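Local coordinates for protein ribosomal large subunit pseudouridine synthase D (Escherichia coli, PDB 1PRZ) that converts specific uridines of 23S ribosomal RNA into pseudouridines, as a member of the RluA family of pseudouridine synthases, at residues A[20-25]-A[70-75]; A[95-100]-A[152-157]. All coordinates share one frame; numbering follows the deposited sequence.

Interaction 1. Residues A[20-25]-A[70-75]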
ATOM      1  N   ILE A  20       0.256 -10.053  15.329  1.00 19.89           N
ATOM      2  CA  ILE A  20      -1.065  -9.911  14.759  1.00 19.65           C
ATOM      3  C   ILE A  20      -0.815  -9.376  13.337  1.00 19.30           C
ATOM      4  O   ILE A  20       0.018  -8.477  13.145  1.00 19.30           O
ATOM      5  CB  ILE A  20      -1.939  -8.870  15.484  1.00 19.81           C
ATOM      6  CG1 ILE A  20      -2.168  -9.259  16.946  1.00 20.22           C
ATOM      7  CG2 ILE A  20      -3.265  -8.795  14.789  1.00 19.97           C
ATOM      8  CD1 ILE A  20      -2.884  -8.163  17.741  1.00 20.45           C
ATOM      9  N   VAL A  21      -1.505  -9.940  12.359  1.00 18.80           N
ATOM     10  CA  VAL A  21      -1.394  -9.475  10.976  1.00 18.51           C
ATOM     11  C   VAL A  21      -2.812  -9.050  10.631  1.00 18.40           C
ATOM     12  O   VAL A  21      -3.754  -9.806  10.881  1.00 18.39           O
ATOM     13  CB  VAL A  21      -0.922 -10.617  10.050  1.00 18.45           C
ATOM     14  CG1 VAL A  21      -0.898 -10.133   8.597  1.00 18.43           C
ATOM     15  CG2 VAL A  21       0.472 -11.083  10.477  1.00 18.21           C
ATOM     16  N   ILE A  22      -2.970  -7.838  10.098  1.00 18.35           N
ATOM     17  CA  ILE A  22      -4.274  -7.332   9.748  1.00 18.28           C
ATOM     18  C   ILE A  22      -4.329  -6.940   8.288  1.00 18.24           C
ATOM     19  O   ILE A  22      -3.301  -6.778   7.631  1.00 18.02           O
ATOM     20  CB  ILE A  22      -4.660  -6.079  10.596  1.00 18.50           C
ATOM     21  CG1 ILE A  22      -3.653  -4.951  10.353  1.00 18.65           C
ATOM     22  CG2 ILE A  22      -4.709  -6.445  12.086  1.00 18.71           C
ATOM     23  CD1 ILE A  22      -4.015  -3.598  10.994  1.00 18.77           C
ATOM     24  N   ASN A  23      -5.548  -6.809   7.789  1.00 18.25           N
ATOM     25  CA  ASN A  23      -5.774  -6.355   6.409  1.00 18.55           C
ATOM     26  C   ASN A  23      -6.450  -5.006   6.648  1.00 18.55           C
ATOM     27  O   ASN A  23      -7.640  -4.933   6.986  1.00 18.41           O
ATOM     28  CB  ASN A  23      -6.724  -7.319   5.688  1.00 18.65           C
ATOM     29  CG  ASN A  23      -7.093  -6.842   4.297  1.00 19.08           C
ATOM     30  OD1 ASN A  23      -6.712  -5.739   3.885  1.00 19.28           O
ATOM     31  ND2 ASN A  23      -7.860  -7.673   3.565  1.00 18.92           N
ATOM     32  N   LYS A  24      -5.685  -3.931   6.488  1.00 18.66           N
ATOM     33  CA  LYS A  24      -6.220  -2.620   6.765  1.00 18.77           C
ATOM     34  C   LYS A  24      -7.059  -2.031   5.640  1.00 19.11           C
ATOM     35  O   LYS A  24      -6.688  -2.100   4.485  1.00 18.81           O
ATOM     36  CB  LYS A  24      -5.072  -1.656   7.086  1.00 18.78           C
ATOM     37  CG  LYS A  24      -5.535  -0.283   7.646  1.00 18.89           C
ATOM     38  CD  LYS A  24      -4.367   0.736   7.748  1.00 18.50           C
ATOM     39  CE  LYS A  24      -3.933   1.297   6.381  1.00 18.37           C
ATOM     40  NZ  LYS A  24      -5.011   2.083   5.793  1.00 18.58           N
ATOM     41  N   PRO A  25      -8.239  -1.491   5.971  1.00 19.49           N
ATOM     42  CA  PRO A  25      -9.089  -0.877   4.935  1.00 19.86           C
ATOM     43  C   PRO A  25      -8.613   0.566   4.646  1.00 20.34           C
ATOM     44  O   PRO A  25      -7.702   1.078   5.275  1.00 20.24           O
ATOM     45  CB  PRO A  25     -10.480  -0.867   5.588  1.00 19.82           C
ATOM     46  CG  PRO A  25     -10.110  -0.595   7.077  1.00 19.64           C
ATOM     47  CD  PRO A  25      -8.929  -1.561   7.275  1.00 19.54           C
ATOM     48  N   GLY A  70      -4.565  -3.147   2.891  1.00 18.99           N
ATOM     49  CA  GLY A  70      -3.658  -4.274   2.982  1.00 19.05           C
ATOM     50  C   GLY A  70      -2.956  -4.687   4.255  1.00 19.30           C
ATOM     51  O   GLY A  70      -3.175  -4.125   5.347  1.00 19.24           O
ATOM     52  N   LEU A  71      -2.026  -5.627   4.074  1.00 19.56           N
ATOM     53  CA  LEU A  71      -1.326  -6.255   5.196  1.00 19.94           C
ATOM     54  C   LEU A  71      -0.342  -5.425   5.973  1.00 20.28           C
ATOM     55  O   LEU A  71       0.452  -4.657   5.413  1.00 20.26           O
ATOM     56  CB  LEU A  71      -0.619  -7.551   4.726  1.00 19.69           C
ATOM     57  CG  LEU A  71      -1.543  -8.552   4.009  1.00 19.86           C
ATOM     58  CD1 LEU A  71      -0.689  -9.659   3.307  1.00 19.89           C
ATOM     59  CD2 LEU A  71      -2.542  -9.174   5.024  1.00 19.87           C
HETATM   60  N   MSE A  72      -0.387  -5.633   7.287  1.00 20.81           N
HETATM   61  CA  MSE A  72       0.523  -5.010   8.223  1.00 21.44           C
HETATM   62  C   MSE A  72       0.725  -6.035   9.339  1.00 21.35           C
HETATM   63  O   MSE A  72      -0.239  -6.754   9.699  1.00 21.27           O
HETATM   64  CB  MSE A  72      -0.090  -3.766   8.850  1.00 22.59           C
HETATM   65  CG  MSE A  72       0.046  -2.499   8.093  1.00 23.96           C
HETATM   66 SE   MSE A  72      -1.033  -1.206   9.063  1.00 26.31          SE
HETATM   67  CE  MSE A  72      -0.121  -1.258  10.805  1.00 25.22           C
ATOM     68  N   VAL A  73       1.947  -6.134   9.849  1.00 21.06           N
ATOM     69  CA  VAL A  73       2.219  -7.008  10.989  1.00 20.95           C
ATOM     70  C   VAL A  73       2.485  -6.105  12.213  1.00 21.00           C
ATOM     71  O   VAL A  73       3.154  -5.063  12.112  1.00 20.84           O
ATOM     72  CB  VAL A  73       3.396  -7.993  10.772  1.00 21.00           C
ATOM     73  CG1 VAL A  73       4.718  -7.237  10.562  1.00 21.06           C
ATOM     74  CG2 VAL A  73       3.484  -8.947  11.969  1.00 21.14           C
ATOM     75  N   VAL A  74       1.916  -6.510  13.350  1.00 21.00           N
ATOM     76  CA  VAL A  74       1.999  -5.764  14.586  1.00 21.15           C
ATOM     77  C   VAL A  74       2.527  -6.712  15.650  1.00 21.29           C
ATOM     78  O   VAL A  74       2.136  -7.894  15.677  1.00 20.95           O
ATOM     79  CB  VAL A  74       0.581  -5.275  14.944  1.00 21.32           C
ATOM     80  CG1 VAL A  74       0.563  -4.612  16.314  1.00 21.59           C
ATOM     81  CG2 VAL A  74       0.089  -4.306  13.830  1.00 21.12           C
ATOM     82  N   ALA A  75       3.418  -6.206  16.514  1.00 21.59           N
ATOM     83  CA  ALA A  75       3.978  -7.028  17.590  1.00 22.01           C
ATOM     84  C   ALA A  75       3.055  -6.954  18.819  1.00 22.26           C
ATOM     85  O   ALA A  75       2.502  -5.893  19.121  1.00 22.17           O
ATOM     86  CB  ALA A  75       5.400  -6.542  17.954  1.00 21.94           C
TER
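Ile20 and Val74 pair at one end of two antiparallel strands, Lys24 and Gly70 at the other, and six backbone hydrogen bonds join the segments, among them Ile20 N to Val74 O (2.9 Å). Lys24 N reaches Gly70 O (2.8 Å) from 44° above the carbonyl plane, where the chain turns a corner at Gly70; a side chain there would be jammed against the preceding carbonyl.

Apolar contacts line both faces. Val21, with CG1 anti to its backbone N (chi1 176°), sets that methyl against Leu71 CD2 (4.0 Å) and turns CG2 to Val73 CG2. On the other face Ile22 CG1 lies alongside selenomethionine Met72, 4.0 Å from its CB, and helix 41-48 packs against Ile20, Ile22 and Val74. Beta-branched valine and isoleucine suit these extended, buried strands.

Lys24 brings the charged group. Its CD passes Met72 SE at 4.1 Å, and the chain, bent at chi3 and chi4, brings NZ to Pro25 O (2.9 Å); NZ also binds the carbonyls of Leu28, Thr68 and Asp65. A methionine here would probably leave these carbonyls without their shared donor and free the loops to shift. A single buried lysine amine thus ties the strand end to the loop carrying the probable catalytic Asp65.

Interaction 2. Residues A[95-100]-A[152-157]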
ATOM      1  N   ARG A  95       7.506  -7.210   1.497  1.00 26.92           N
ATOM      2  CA  ARG A  95       6.223  -6.499   1.432  1.00 26.36           C
ATOM      3  C   ARG A  95       5.895  -6.270  -0.048  1.00 25.67           C
ATOM      4  O   ARG A  95       6.509  -5.420  -0.701  1.00 25.50           O
ATOM      5  CB  ARG A  95       6.293  -5.169   2.192  1.00 26.62           C
ATOM      6  CG  ARG A  95       6.346  -5.350   3.710  1.00 27.16           C
ATOM      7  CD  ARG A  95       6.624  -4.036   4.416  1.00 27.69           C
ATOM      8  NE  ARG A  95       8.018  -3.598   4.317  1.00 28.34           N
ATOM      9  CZ  ARG A  95       8.486  -2.473   4.867  1.00 28.64           C
ATOM     10  NH1 ARG A  95       7.673  -1.674   5.552  1.00 28.80           N
ATOM     11  NH2 ARG A  95       9.770  -2.128   4.729  1.00 28.94           N
ATOM     12  N   GLU A  96       4.944  -7.051  -0.564  1.00 24.92           N
ATOM     13  CA  GLU A  96       4.566  -6.931  -1.969  1.00 24.36           C
ATOM     14  C   GLU A  96       3.252  -6.159  -2.122  1.00 23.80           C
ATOM     15  O   GLU A  96       2.356  -6.263  -1.289  1.00 23.42           O
ATOM     16  CB  GLU A  96       4.460  -8.334  -2.577  1.00 24.58           C
ATOM     17  CG  GLU A  96       4.128  -8.353  -4.040  1.00 24.96           C
ATOM     18  CD  GLU A  96       4.197  -9.760  -4.588  1.00 25.33           C
ATOM     19  OE1 GLU A  96       3.233 -10.538  -4.341  1.00 25.60           O
ATOM     20  OE2 GLU A  96       5.236 -10.062  -5.227  1.00 25.33           O
ATOM     21  N   TYR A  97       3.162  -5.374  -3.193  1.00 23.16           N
ATOM     22  CA  TYR A  97       1.994  -4.545  -3.453  1.00 22.83           C
ATOM     23  C   TYR A  97       1.463  -4.745  -4.836  1.00 22.36           C
ATOM     24  O   TYR A  97       2.221  -5.105  -5.727  1.00 21.98           O
ATOM     25  CB  TYR A  97       2.354  -3.071  -3.387  1.00 23.08           C
ATOM     26  CG  TYR A  97       2.618  -2.553  -2.023  1.00 23.51           C
ATOM     27  CD1 TYR A  97       1.661  -1.773  -1.384  1.00 23.81           C
ATOM     28  CD2 TYR A  97       3.842  -2.802  -1.371  1.00 23.89           C
ATOM     29  CE1 TYR A  97       1.904  -1.228  -0.121  1.00 24.22           C
ATOM     30  CE2 TYR A  97       4.088  -2.260  -0.096  1.00 24.19           C
ATOM     31  CZ  TYR A  97       3.111  -1.473   0.504  1.00 24.29           C
ATOM     32  OH  TYR A  97       3.322  -0.853   1.716  1.00 24.99           O
ATOM     33  N   GLU A  98       0.159  -4.539  -4.994  1.00 22.06           N
ATOM     34  CA  GLU A  98      -0.458  -4.553  -6.314  1.00 21.95           C
ATOM     35  C   GLU A  98      -0.912  -3.086  -6.500  1.00 21.54           C
ATOM     36  O   GLU A  98      -1.405  -2.457  -5.562  1.00 20.93           O
ATOM     37  CB  GLU A  98      -1.673  -5.461  -6.380  1.00 22.69           C
ATOM     38  CG  GLU A  98      -2.271  -5.421  -7.753  1.00 24.01           C
ATOM     39  CD  GLU A  98      -2.648  -6.784  -8.276  1.00 24.87           C
ATOM     40  OE1 GLU A  98      -1.839  -7.748  -8.166  1.00 25.27           O
ATOM     41  OE2 GLU A  98      -3.770  -6.882  -8.822  1.00 25.70           O
ATOM     42  N   ALA A  99      -0.750  -2.562  -7.709  1.00 21.07           N
ATOM     43  CA  ALA A  99      -1.093  -1.181  -7.965  1.00 21.03           C
ATOM     44  C   ALA A  99      -1.550  -1.029  -9.392  1.00 21.02           C
ATOM     45  O   ALA A  99      -1.258  -1.868 -10.248  1.00 20.87           O
ATOM     46  CB  ALA A  99       0.153  -0.280  -7.749  1.00 20.82           C
ATOM     47  N   VAL A 100      -2.255   0.067  -9.638  1.00 21.10           N
ATOM     48  CA  VAL A 100      -2.669   0.386 -10.990  1.00 21.26           C
ATOM     49  C   VAL A 100      -2.104   1.772 -11.239  1.00 21.60           C
ATOM     50  O   VAL A 100      -2.390   2.712 -10.484  1.00 21.35           O
ATOM     51  CB  VAL A 100      -4.189   0.411 -11.165  1.00 21.27           C
ATOM     52  CG1 VAL A 100      -4.494   0.794 -12.607  1.00 21.16           C
ATOM     53  CG2 VAL A 100      -4.790  -1.004 -10.832  1.00 21.26           C
ATOM     54  N   LEU A 152       4.690  -4.687  -6.967  1.00 23.71           N
ATOM     55  CA  LEU A 152       5.923  -4.046  -6.519  1.00 24.35           C
ATOM     56  C   LEU A 152       6.444  -4.657  -5.222  1.00 24.80           C
ATOM     57  O   LEU A 152       5.681  -5.226  -4.440  1.00 24.77           O
ATOM     58  CB  LEU A 152       5.686  -2.541  -6.285  1.00 24.14           C
ATOM     59  CG  LEU A 152       5.064  -1.725  -7.427  1.00 24.19           C
ATOM     60  CD1 LEU A 152       3.527  -1.747  -7.325  1.00 24.17           C
ATOM     61  CD2 LEU A 152       5.580  -0.323  -7.346  1.00 24.12           C
ATOM     62  N   ARG A 153       7.745  -4.573  -5.014  1.00 25.55           N
ATOM     63  CA  ARG A 153       8.312  -5.057  -3.765  1.00 26.48           C
ATOM     64  C   ARG A 153       9.191  -3.965  -3.199  1.00 27.04           C
ATOM     65  O   ARG A 153       9.976  -3.346  -3.928  1.00 26.72           O
ATOM     66  CB  ARG A 153       9.113  -6.350  -3.951  1.00 26.69           C
ATOM     67  CG  ARG A 153       8.179  -7.488  -4.239  1.00 27.18           C
ATOM     68  CD  ARG A 153       8.775  -8.838  -3.995  1.00 27.67           C
ATOM     69  NE  ARG A 153       7.816  -9.850  -4.428  1.00 27.98           N
ATOM     70  CZ  ARG A 153       8.099 -11.141  -4.514  1.00 28.30           C
ATOM     71  NH1 ARG A 153       9.315 -11.558  -4.171  1.00 28.42           N
ATOM     72  NH2 ARG A 153       7.187 -11.986  -5.001  1.00 28.38           N
ATOM     73  N   LEU A 154       9.006  -3.737  -1.896  1.00 27.84           N
ATOM     74  CA  LEU A 154       9.721  -2.733  -1.136  1.00 28.85           C
ATOM     75  C   LEU A 154      11.036  -3.277  -0.566  1.00 29.56           C
ATOM     76  O   LEU A 154      11.019  -4.236   0.206  1.00 29.62           O
ATOM     77  CB  LEU A 154       8.833  -2.240   0.030  1.00 28.82           C
ATOM     78  CG  LEU A 154       7.589  -1.358  -0.259  1.00 28.85           C
ATOM     79  CD1 LEU A 154       6.858  -1.043   1.069  1.00 28.78           C
ATOM     80  CD2 LEU A 154       7.990  -0.059  -0.948  1.00 28.51           C
ATOM     81  N   GLU A 155      12.161  -2.672  -0.956  1.00 30.37           N
ATOM     82  CA  GLU A 155      13.461  -3.056  -0.409  1.00 31.32           C
ATOM     83  C   GLU A 155      13.620  -2.149   0.828  1.00 31.60           C
ATOM     84  O   GLU A 155      14.066  -2.585   1.913  1.00 31.71           O
ATOM     85  CB  GLU A 155      14.569  -2.790  -1.442  1.00 31.80           C
ATOM     86  CG  GLU A 155      15.874  -3.482  -1.109  1.00 32.61           C
ATOM     87  CD  GLU A 155      16.866  -3.471  -2.249  1.00 33.03           C
ATOM     88  OE1 GLU A 155      16.617  -4.131  -3.286  1.00 33.37           O
ATOM     89  OE2 GLU A 155      17.919  -2.799  -2.132  1.00 33.63           O
ATOM     90  N   THR A 156      13.265  -0.872   0.629  1.00 31.86           N
ATOM     91  CA  THR A 156      13.238   0.149   1.691  1.00 31.83           C
ATOM     92  C   THR A 156      11.737   0.500   1.870  1.00 31.82           C
ATOM     93  O   THR A 156      10.916   0.156   1.014  1.00 31.90           O
ATOM     94  CB  THR A 156      14.006   1.448   1.309  1.00 31.79           C
ATOM     95  OG1 THR A 156      13.527   1.953   0.061  1.00 31.54           O
ATOM     96  CG2 THR A 156      15.521   1.195   1.208  1.00 31.88           C
ATOM     97  N   GLY A 157      11.372   1.170   2.967  1.00 31.70           N
ATOM     98  CA  GLY A 157       9.972   1.523   3.164  1.00 31.42           C
ATOM     99  C   GLY A 157       9.722   2.982   3.540  1.00 31.20           C
ATOM    100  O   GLY A 157       9.039   3.258   4.534  1.00 31.37           O
TER
HETATM  101  O   HOH W   1       9.931  -6.668  -0.117  1.00 34.31           O
HETATM  102  O   HOH W   2       9.837  -4.842   2.561  1.00 35.37           O
HETATM  103  O   HOH W   3      12.458  -2.962   4.023  1.00 38.34           O
HETATM  104  O   HOH W   4       4.306 -12.997  -5.416  1.00 41.70           O
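Adjacent strands 94-102 and 147-154 of the large antiparallel sheet meet here: Tyr97 N donates to Leu152 O and Leu152 N to Tyr97 O, each at 2.8 Å, and Leu154 N donates to Arg95 O. Beyond Leu154 the second chain leaves the strand.

Glu96 and Arg153 face each other on one side of the sheet. Glu96 CG is anti to the backbone N (chi1 -178°) and the chain extended, carrying the carboxylate out to Arg153, whose NE and NH2 come side-on to a single oxygen, Glu96 OE2, both at 2.7 Å. That oxygen lies in the guanidinium plane, whereas both nitrogens approach from the same side of the carboxylate, turned 47° from the guanidinium. Arg139 forms a second salt bridge to OE2, so an acid long enough to reach both arginines suits the place.

On the Tyr97 and Leu152 side the contacts are mainly apolar. Leu154 CD1 comes obliquely and unusually close to Tyr97 CE2 (3.2 Å); it also sits over one face of the Arg95 guanidinium, toward its rim. Leu152 CD1 meets the small Ala99 CB (3.7 Å). Ile162 of helix 161-168 covers Tyr97, Leu152 and Leu154.

Water bridges Arg95 NE (2.8 Å) to Leu154 O. A central antiparallel sheet with a helix against its apolar face is characteristic of the pseudouridine synthase catalytic fold.

Both interactions join antiparallel strands, but in different sheets: 20-25 with 70-75 belongs to a three-stranded sheet, 95-100 with 152-157 to the interior of a seven-stranded one. Their centres are 15 Å apart, and a backbone bond from Leu71 to Ala207, on strand 205-213 beside 94-102, connects the two sheets. Interaction 1 is almost wholly buried and mostly apolar, with one buried lysine; interaction 2 is partly buried, dividing into a charged face, an apolar face and a hydrated end. The side chains of Lys24 and Tyr97 come within about 6 and 8 Å, respectively, of that of Asp65, the probable catalytic residue, so both contacts lie near the probable active site.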